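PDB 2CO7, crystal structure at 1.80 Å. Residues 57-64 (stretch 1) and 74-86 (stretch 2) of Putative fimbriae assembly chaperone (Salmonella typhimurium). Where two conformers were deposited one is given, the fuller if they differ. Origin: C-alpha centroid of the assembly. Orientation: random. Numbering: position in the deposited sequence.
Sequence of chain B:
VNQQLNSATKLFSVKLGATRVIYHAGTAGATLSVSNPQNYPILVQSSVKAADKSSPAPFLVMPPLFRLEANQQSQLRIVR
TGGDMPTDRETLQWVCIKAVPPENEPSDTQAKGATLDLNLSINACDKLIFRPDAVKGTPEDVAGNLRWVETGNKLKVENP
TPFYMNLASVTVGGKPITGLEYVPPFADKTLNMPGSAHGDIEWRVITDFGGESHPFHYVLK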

# COMPACT_ATOMS: atom_id res chain seq x y z
N ALA B 57 -14.66 6.41 7.19
CA ALA B 57 -14.11 7.71 7.57
C ALA B 57 -15.05 8.80 7.08
O ALA B 57 -15.78 8.58 6.09
N PRO B 58 -15.08 9.95 7.78
CA PRO B 58 -16.07 10.99 7.49
C PRO B 58 -15.60 11.85 6.32
O PRO B 58 -15.52 13.09 6.45
N PHE B 59 -15.24 11.20 5.21
CA PHE B 59 -14.83 11.93 4.01
C PHE B 59 -15.49 11.34 2.81
O PHE B 59 -15.80 10.15 2.80
N LEU B 60 -15.67 12.16 1.78
CA LEU B 60 -16.21 11.69 0.52
C LEU B 60 -15.23 12.09 -0.56
O LEU B 60 -14.62 13.15 -0.50
N VAL B 61 -15.03 11.19 -1.51
CA VAL B 61 -14.24 11.48 -2.70
C VAL B 61 -15.17 11.57 -3.89
O VAL B 61 -16.04 10.72 -4.08
N MET B 62 -14.95 12.62 -4.68
CA MET B 62 -15.79 12.95 -5.85
C MET B 62 -14.95 13.07 -7.11
O MET B 62 -14.02 13.88 -7.16
N PRO B 63 -15.29 12.30 -8.17
CA PRO B 63 -16.36 11.29 -8.23
C PRO B 63 -15.87 9.99 -7.57
O PRO B 63 -14.71 9.66 -7.73
N PRO B 64 -16.77 9.23 -6.91
CA PRO B 64 -16.40 7.93 -6.33
C PRO B 64 -16.20 6.83 -7.37
O PRO B 64 -15.44 5.89 -7.12
N SER B 74 -7.11 13.30 -14.42
CA SER B 74 -8.30 13.86 -13.80
C SER B 74 -7.94 14.25 -12.36
O SER B 74 -6.89 13.86 -11.85
N GLN B 75 -8.84 15.00 -11.72
CA GLN B 75 -8.68 15.38 -10.32
C GLN B 75 -9.81 14.79 -9.50
O GLN B 75 -10.98 14.77 -9.93
N LEU B 76 -9.47 14.31 -8.32
CA LEU B 76 -10.48 13.89 -7.39
C LEU B 76 -10.57 14.96 -6.36
O LEU B 76 -9.54 15.49 -5.95
N ARG B 77 -11.78 15.28 -5.92
CA ARG B 77 -11.98 16.20 -4.82
C ARG B 77 -12.28 15.39 -3.57
O ARG B 77 -13.16 14.53 -3.58
N ILE B 78 -11.62 15.72 -2.47
CA ILE B 78 -11.84 15.03 -1.19
C ILE B 78 -12.40 16.05 -0.19
O ILE B 78 -11.81 17.09 -0.02
N VAL B 79 -13.53 15.75 0.46
CA VAL B 79 -14.17 16.74 1.34
C VAL B 79 -14.60 16.04 2.63
O VAL B 79 -15.10 14.91 2.59
N ARG B 80 -14.29 16.66 3.78
CA ARG B 80 -14.81 16.17 5.05
C ARG B 80 -16.31 16.33 5.11
O ARG B 80 -16.82 17.42 4.81
N THR B 81 -17.04 15.30 5.54
CA THR B 81 -18.52 15.42 5.55
C THR B 81 -19.21 15.49 6.89
O THR B 81 -20.45 15.62 6.92
N GLY B 82 -18.46 15.37 7.97
CA GLY B 82 -19.00 15.44 9.33
C GLY B 82 -17.94 14.82 10.23
O GLY B 82 -16.77 15.19 10.15
N GLY B 83 -18.32 13.87 11.08
CA GLY B 83 -17.34 13.18 11.93
C GLY B 83 -17.09 13.90 13.24
O GLY B 83 -17.53 15.04 13.44
N ASP B 84 -16.45 13.23 14.17
CA ASP B 84 -16.08 13.91 15.42
C ASP B 84 -14.59 13.68 15.67
O ASP B 84 -14.18 13.13 16.70
N MET B 85 -13.81 14.13 14.71
CA MET B 85 -12.36 14.06 14.83
C MET B 85 -11.80 14.94 15.94
O MET B 85 -12.33 16.03 16.20
N PRO B 86 -10.76 14.44 16.64
CA PRO B 86 -10.16 15.26 17.70
C PRO B 86 -9.68 16.61 17.20
O PRO B 86 -9.46 16.80 16.00

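Side-chain packing between residues 57-64 and 74-86 of the Salmonella typhimurium fimbrial chaperone, where two antiparallel strands bond through their backbones and leave side chains to alternate between the sheet's faces. On the buried face, Phe59 (chi1 m) lays its ring beside Arg80 (t, t, p), whose CG covers one ring face; the end of Arg80 leads away, its NH1 donating to Gly82 O (2.7 Å). Ring atom CD1 of Phe59 lies 4.1 Å from Ile78 CG2. Val61 (t) fits between Ile78 and Leu76 (both m, t): its CG2 lies 4.0 Å from Ile78 CG1, its CG1 3.8 Å from Leu76 CB. Beyond it, Pro63, after a cis peptide, sets CD 4.0 Å from Leu76 CD2. Met85 (m, t, m) plugs the other end, its CE 3.9 Å from Phe59 CZ and 4.0 Å from Pro58 CG, with its sulfur at the ring edge. Pro58 fills the hollow left by Gly83, CB to CA 3.6 Å; a CB on that glycine would clash with Pro58 CG. On the opposite, more exposed face, Met62 (m, t, m) curls back so that its CE sits 3.3 Å from Val79 CG2 and 3.6 Å from Arg77 CG. Leu60, off-rotamer, reaches Thr81, CD2 to CB 4.2 Å. One water bridges the carbonyls, donating to Met62 O (3.2 Å) and Gln75 O (3.3 Å).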

# COMPACT_ATOMS: atom_id res chain seq x y z
CB ALA B 57 -12.72 7.90 6.95
CB PRO B 58 -16.10 11.81 8.79
CG PRO B 58 -14.71 11.69 9.33
CD PRO B 58 -14.22 10.31 8.93
CB PHE B 59 -13.34 11.86 3.80
CG PHE B 59 -12.53 12.56 4.85
CD1 PHE B 59 -12.03 13.84 4.60
CD2 PHE B 59 -12.28 11.96 6.08
CE1 PHE B 59 -11.27 14.53 5.57
CE2 PHE B 59 -11.54 12.63 7.08
CZ PHE B 59 -11.03 13.92 6.81
CB LEU B 60 -17.58 12.30 0.28
CG LEU B 60 -18.84 11.52 0.68
CD1 LEU B 60 -18.63 10.48 1.71
CD2 LEU B 60 -20.00 12.47 1.10
CB VAL B 61 -13.12 10.43 -2.97
CG1 VAL B 61 -12.26 10.88 -4.19
CG2 VAL B 61 -12.24 10.27 -1.79
CB MET B 62 -16.48 14.31 -5.66
CG MET B 62 -17.73 14.32 -4.78
SD MET B 62 -18.12 15.98 -4.22
CE MET B 62 -16.77 16.18 -3.06
CB PRO B 63 -16.53 11.06 -9.75
CG PRO B 63 -15.17 11.36 -10.34
CD PRO B 63 -14.56 12.44 -9.45
CB PRO B 64 -17.60 7.57 -5.45
CG PRO B 64 -18.71 8.36 -6.01
CD PRO B 64 -18.18 9.57 -6.66
CB SER B 74 -9.40 12.82 -13.74
OG SER B 74 -10.63 13.48 -13.45
CB GLN B 75 -8.70 16.91 -10.17
CG GLN B 75 -7.64 17.64 -10.96
CD GLN B 75 -6.24 17.59 -10.33
OE1 GLN B 75 -5.26 17.97 -10.99
NE2 GLN B 75 -6.13 17.13 -9.08
CB LEU B 76 -10.05 12.61 -6.74
CG LEU B 76 -9.64 11.51 -7.71
CD1 LEU B 76 -9.21 10.32 -6.91
CD2 LEU B 76 -10.80 11.20 -8.68
CB ARG B 77 -13.21 17.06 -5.15
CG ARG B 77 -13.75 17.87 -3.99
CD ARG B 77 -13.06 19.22 -3.83
NE ARG B 77 -13.98 20.18 -3.22
CZ ARG B 77 -13.61 21.27 -2.55
NH1 ARG B 77 -12.31 21.54 -2.40
NH2 ARG B 77 -14.52 22.08 -2.03
CB ILE B 78 -10.51 14.48 -0.63
CG1 ILE B 78 -9.83 13.52 -1.63
CG2 ILE B 78 -10.77 13.82 0.74
CD1 ILE B 78 -8.35 13.24 -1.35
CB VAL B 79 -15.38 17.47 0.64
CG1 VAL B 79 -14.95 18.28 -0.59
CG2 VAL B 79 -16.47 16.49 0.22
CB ARG B 80 -14.19 16.91 6.24
CG ARG B 80 -14.57 16.27 7.57
CD ARG B 80 -13.99 17.00 8.82
NE ARG B 80 -14.50 18.38 8.94
CZ ARG B 80 -15.69 18.75 9.43
NH1 ARG B 80 -16.57 17.86 9.87
NH2 ARG B 80 -16.01 20.04 9.45
CB THR B 81 -19.24 14.29 4.79
OG1 THR B 81 -20.61 14.33 5.18
CG2 THR B 81 -18.71 12.93 5.18
CB ASP B 84 -16.94 13.47 16.60
CG ASP B 84 -16.87 14.45 17.79
OD1 ASP B 84 -17.00 13.98 18.95
OD2 ASP B 84 -16.71 15.69 17.57
CB MET B 85 -11.69 14.32 13.49
CG MET B 85 -11.68 13.04 12.62
SD MET B 85 -11.08 13.26 10.95
CE MET B 85 -12.17 14.57 10.45
CB PRO B 86 -8.99 14.40 18.21
CG PRO B 86 -8.87 13.24 17.28
CD PRO B 86 -10.13 13.12 16.51
O HOH W 1 -13.51 16.53 -8.81